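Side-chain contacts in putative uncharacterized protein PH1500 (Pyrococcus horikoshii, PDB 4UZR), which is of unknown function, may bind ATP, and assembles as a dodecamer built on a twelve-bladed beta-propeller: residues Glu90-Val95 against Asp128-Ile133; Val95-Glu98 against Val102-Phe105. All blocks are in the same frame, centred on the assembly; numbering follows the deposited sequence.

Contact 1. Residues Glu90-Val95 against Asp128-Ile133; sequences ENLIVV and DLVVII
Leu92, Val94 and Val130 form the contact between strand 92-97 and strand 129-133, which belong to two different sheets of the chain, consistent with successive blades of the twelve-bladed beta-propeller. All the touching is apolar and lies among methyl groups. Leu92 reaches across with CD1, which comes to 4.0 Å from CG2 of Val130, the two side chains meeting at a slant. Val94 slides past Val130 in the opposing direction, and its CG2 lies 4.2 Å from the same methyl of Val130. In both valines CG2 is set beside the backbone N while CG1 lies anti to it (chi1 178° in each), and this rotation presents the CG2 branches to one another.

No hydrogen bond joins the two segments. The backbones are too widely separated for sheet pairing, with 8.5 Å between the CA atoms of Val94 and Val130. Each strand is instead held within its own sheet by backbone hydrogen bonds, Val94 with Ile87 and Val130 with Ile141, and Ile104 packs against both Leu92 and Val130.

Both contacts converge on one buried methyl, Val130 CG2, at which the directions to Leu92 CD1 and Val94 CG2 make an angle of about 72°.

Contact 2. Residues Val95-Glu98 against Val102-Phe105; sequences VITE and VLIF
Val95 and Leu103 form a hydrogen-bonded antiparallel pair, their strands running at 158° to each other with short-segment axes 4.9 Å apart. The pair is closed in both directions: Val95 N donates to Leu103 O at 2.9 Å, and Leu103 N returns a bond of 2.9 Å to Val95 O. Both are nearly straight, with an angle of 168° at the hydrogen. Val95 O also receives a CA-H contact from Val102 CA at 3.3 Å, so this carbonyl is approached by two neighbouring residues of the partner strand. One step along, Ile96 and Val102 make the non-hydrogen-bonded pair, CA to CA 4.7 Å.

On the face carrying Val95 and Leu103, the closer side-chain contacts run diagonally. Toward Phe105, Val95 extends CG2, which meets the ring at its edge, near the ring plane, 4.0 Å from CE2. On the next diagonal, running the same way, Leu103 directs CD1 to CG2 of Thr97, a methyl contact of 3.9 Å. The threonine divides its two branches between different tasks: with chi1 at 78°, OG1 sits between the backbone N and the carbonyl carbon and accepts a hydrogen bond from Glu101 N, while CG2 is left to face the leucine. A weak bond from Glu99 N reaches the same hydroxyl oxygen, which ties Thr97 to the turn.

The opposite face carries Ile96 and Val102, and there Val102 packs on Ile132 of the neighbouring sheet. Leu138 of a neighbouring subunit packs on Val95 on the first face. This hairpin supplies the two inner strands of a four-stranded antiparallel meander, the arrangement of a beta-propeller blade.

In the fold
The two contacts lie about 9 Å apart, centre to centre, and share Val95 on strand 92-97. Along the chain that strand comes first, strand 101-106 follows at once, and strand 129-133 arrives only after the next sheet has begun. Contact 2 therefore works within one sheet, by backbone pairing, whereas contact 1 joins that sheet to the following one by side chains alone. Direct links connect them: Ile93 O probably accepts a hydrogen bond from Phe105 N, and Ile104 CD1 packs on Val130 CG2. Pairing within a sheet and apolar packing between sheets are the two modes of cohesion that hold together the sheets one chain contributes to the propeller, which several subunits complete.

Contact 1. Residues Glu90-Val95 against Asp128-Ile133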
loop_
_atom_site.group_PDB
_atom_site.type_symbol
_atom_site.label_atom_id
_atom_site.label_comp_id
_atom_site.label_asym_id
_atom_site.label_seq_id
_atom_site.Cartn_x
_atom_site.Cartn_y
_atom_site.Cartn_z
ATOM N N GLU A 90 11.479 -1.311 -10.729
ATOM C CA GLU A 90 11.397 -0.072 -9.963
ATOM C C GLU A 90 12.720 0.687 -10.007
ATOM O O GLU A 90 13.657 0.358 -9.277
ATOM C CB GLU A 90 10.991 -0.371 -8.519
ATOM C CG GLU A 90 9.601 -0.979 -8.394
ATOM C CD GLU A 90 9.415 -1.791 -7.127
ATOM O OE1 GLU A 90 10.430 -2.176 -6.509
ATOM O OE2 GLU A 90 8.251 -2.050 -6.752
ATOM N N ASN A 91 12.784 1.691 -10.880
ATOM C CA ASN A 91 13.977 2.519 -11.056
ATOM C C ASN A 91 15.196 1.719 -11.515
ATOM O O ASN A 91 16.335 2.109 -11.270
ATOM C CB ASN A 91 14.296 3.313 -9.786
ATOM N N LEU A 92 14.938 0.596 -12.175
ATOM C CA LEU A 92 15.992 -0.235 -12.742
ATOM C C LEU A 92 15.662 -0.616 -14.180
ATOM O O LEU A 92 14.567 -1.093 -14.470
ATOM C CB LEU A 92 16.180 -1.509 -11.917
ATOM C CG LEU A 92 17.270 -1.565 -10.845
ATOM C CD1 LEU A 92 17.686 -3.011 -10.613
ATOM C CD2 LEU A 92 18.471 -0.713 -11.225
ATOM N N ILE A 93 16.615 -0.402 -15.077
ATOM C CA ILE A 93 16.469 -0.836 -16.458
ATOM C C ILE A 93 17.557 -1.861 -16.764
ATOM O O ILE A 93 18.743 -1.555 -16.689
ATOM C CB ILE A 93 16.556 0.354 -17.438
ATOM C CG1 ILE A 93 15.513 1.415 -17.078
ATOM C CG2 ILE A 93 16.354 -0.110 -18.871
ATOM C CD1 ILE A 93 15.693 2.728 -17.805
ATOM N N VAL A 94 17.148 -3.089 -17.073
ATOM C CA VAL A 94 18.099 -4.170 -17.321
ATOM C C VAL A 94 18.068 -4.582 -18.788
ATOM O O VAL A 94 17.013 -4.914 -19.324
ATOM C CB VAL A 94 17.807 -5.399 -16.432
ATOM C CG1 VAL A 94 18.782 -6.527 -16.741
ATOM C CG2 VAL A 94 17.884 -5.021 -14.960
ATOM N N VAL A 95 19.234 -4.554 -19.429
ATOM C CA VAL A 95 19.358 -4.845 -20.855
ATOM C C VAL A 95 20.230 -6.070 -21.099
ATOM O O VAL A 95 21.295 -6.214 -20.498
ATOM C CB VAL A 95 19.971 -3.647 -21.616
ATOM C CG1 VAL A 95 20.081 -3.944 -23.106
ATOM C CG2 VAL A 95 19.159 -2.392 -21.370
ATOM N N ASP A 128 16.059 -4.274 -5.768
ATOM C CA ASP A 128 17.453 -3.868 -5.895
ATOM C C ASP A 128 18.332 -5.006 -6.406
ATOM O O ASP A 128 19.526 -4.822 -6.628
ATOM C CB ASP A 128 17.983 -3.381 -4.544
ATOM C CG ASP A 128 17.381 -2.055 -4.122
ATOM O OD1 ASP A 128 16.833 -1.345 -4.990
ATOM O OD2 ASP A 128 17.458 -1.722 -2.920
ATOM N N LEU A 129 17.739 -6.179 -6.594
ATOM C CA LEU A 129 18.512 -7.375 -6.915
ATOM C C LEU A 129 18.408 -7.782 -8.380
ATOM O O LEU A 129 17.323 -7.798 -8.958
ATOM C CB LEU A 129 18.089 -8.545 -6.018
ATOM C CG LEU A 129 18.812 -8.752 -4.680
ATOM C CD1 LEU A 129 19.113 -7.437 -3.974
ATOM C CD2 LEU A 129 18.003 -9.673 -3.773
ATOM N N VAL A 130 19.554 -8.101 -8.976
ATOM C CA VAL A 130 19.596 -8.675 -10.314
ATOM C C VAL A 130 20.322 -10.015 -10.257
ATOM O O VAL A 130 21.495 -10.078 -9.905
ATOM C CB VAL A 130 20.310 -7.746 -11.315
ATOM C CG1 VAL A 130 20.380 -8.396 -12.687
ATOM C CG2 VAL A 130 19.597 -6.408 -11.397
ATOM N N VAL A 131 19.613 -11.083 -10.600
ATOM C CA VAL A 131 20.170 -12.427 -10.550
ATOM C C VAL A 131 20.457 -12.945 -11.953
ATOM O O VAL A 131 19.586 -12.936 -12.817
ATOM C CB VAL A 131 19.216 -13.399 -9.832
ATOM C CG1 VAL A 131 19.729 -14.828 -9.931
ATOM C CG2 VAL A 131 19.041 -12.986 -8.379
ATOM N N ILE A 132 21.686 -13.387 -12.181
ATOM C CA ILE A 132 22.081 -13.876 -13.494
ATOM C C ILE A 132 22.459 -15.353 -13.443
ATOM O O ILE A 132 23.346 -15.753 -12.687
ATOM C CB ILE A 132 23.234 -13.042 -14.076
ATOM C CG1 ILE A 132 22.785 -11.588 -14.246
ATOM C CG2 ILE A 132 23.697 -13.620 -15.402
ATOM C CD1 ILE A 132 23.853 -10.671 -14.770
ATOM N N ILE A 133 21.768 -16.155 -14.246
ATOM C CA ILE A 133 21.939 -17.602 -14.239
ATOM C C ILE A 133 22.480 -18.093 -15.571
ATOM O O ILE A 133 21.861 -17.884 -16.620
ATOM C CB ILE A 133 20.606 -18.331 -13.973
ATOM C CG1 ILE A 133 19.930 -17.773 -12.722
ATOM C CG2 ILE A 133 20.838 -19.824 -13.820
ATOM C CD1 ILE A 133 20.736 -17.976 -11.475
#

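Contact 2. Residues Val95-Glu98 against Val102-Phe105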
loop_
_atom_site.group_PDB
_atom_site.type_symbol
_atom_site.label_atom_id
_atom_site.label_comp_id
_atom_site.label_asym_id
_atom_site.label_seq_id
_atom_site.Cartn_x
_atom_site.Cartn_y
_atom_site.Cartn_z
ATOM N N VAL A 95 19.234 -4.554 -19.429
ATOM C CA VAL A 95 19.358 -4.845 -20.855
ATOM C C VAL A 95 20.230 -6.070 -21.099
ATOM O O VAL A 95 21.295 -6.214 -20.498
ATOM C CB VAL A 95 19.971 -3.647 -21.616
ATOM C CG1 VAL A 95 20.081 -3.944 -23.106
ATOM C CG2 VAL A 95 19.159 -2.392 -21.370
ATOM N N ILE A 96 19.767 -6.955 -21.977
ATOM C CA ILE A 96 20.526 -8.138 -22.364
ATOM C C ILE A 96 20.753 -8.109 -23.872
ATOM O O ILE A 96 19.806 -7.922 -24.631
ATOM C CB ILE A 96 19.770 -9.425 -21.995
ATOM C CG1 ILE A 96 19.290 -9.365 -20.542
ATOM C CG2 ILE A 96 20.648 -10.643 -22.220
ATOM C CD1 ILE A 96 18.234 -10.399 -20.204
ATOM N N THR A 97 22.001 -8.282 -24.305
ATOM C CA THR A 97 22.328 -8.180 -25.729
ATOM C C THR A 97 22.412 -9.541 -26.414
ATOM O O THR A 97 22.257 -10.583 -25.777
ATOM C CB THR A 97 23.649 -7.430 -25.973
ATOM O OG1 THR A 97 24.754 -8.302 -25.699
ATOM C CG2 THR A 97 23.735 -6.182 -25.104
ATOM N N GLU A 98 22.675 -9.513 -27.716
ATOM C CA GLU A 98 22.736 -10.718 -28.528
ATOM C C GLU A 98 23.888 -11.630 -28.109
ATOM O O GLU A 98 23.756 -12.853 -28.118
ATOM C CB GLU A 98 22.905 -10.347 -30.005
ATOM C CG GLU A 98 21.714 -9.621 -30.636
ATOM C CD GLU A 98 20.368 -10.237 -30.298
ATOM O OE1 GLU A 98 20.246 -11.480 -30.302
ATOM O OE2 GLU A 98 19.427 -9.462 -30.023
ATOM N N VAL A 102 25.148 -8.122 -20.276
ATOM C CA VAL A 102 24.122 -7.570 -19.400
ATOM C C VAL A 102 24.523 -6.186 -18.899
ATOM O O VAL A 102 25.601 -6.007 -18.329
ATOM C CB VAL A 102 23.848 -8.488 -18.196
ATOM C CG1 VAL A 102 22.808 -7.863 -17.280
ATOM C CG2 VAL A 102 23.387 -9.856 -18.672
ATOM N N LEU A 103 23.648 -5.211 -19.129
ATOM C CA LEU A 103 23.888 -3.838 -18.698
ATOM C C LEU A 103 22.756 -3.349 -17.802
ATOM O O LEU A 103 21.581 -3.538 -18.110
ATOM C CB LEU A 103 24.034 -2.917 -19.908
ATOM C CG LEU A 103 25.222 -3.213 -20.827
ATOM C CD1 LEU A 103 24.770 -3.948 -22.080
ATOM C CD2 LEU A 103 25.938 -1.925 -21.189
ATOM N N ILE A 104 23.119 -2.716 -16.692
ATOM C CA ILE A 104 22.140 -2.233 -15.728
ATOM C C ILE A 104 22.207 -0.717 -15.570
ATOM O O ILE A 104 23.268 -0.154 -15.262
ATOM C CB ILE A 104 22.329 -2.906 -14.355
ATOM C CG1 ILE A 104 22.206 -4.426 -14.490
ATOM C CG2 ILE A 104 21.311 -2.378 -13.355
ATOM C CD1 ILE A 104 22.593 -5.183 -13.239
ATOM N N PHE A 105 21.061 -0.077 -15.797
ATOM C CA PHE A 105 20.901 1.367 -15.705
ATOM C C PHE A 105 19.891 1.720 -14.616
ATOM O O PHE A 105 19.066 0.889 -14.231
ATOM C CB PHE A 105 20.371 1.927 -17.028
ATOM C CG PHE A 105 21.250 1.649 -18.213
ATOM C CD1 PHE A 105 22.258 2.529 -18.567
ATOM C CD2 PHE A 105 21.051 0.517 -18.989
ATOM C CE1 PHE A 105 23.062 2.282 -19.666
ATOM C CE2 PHE A 105 21.852 0.262 -20.091
ATOM C CZ PHE A 105 22.859 1.146 -20.428
#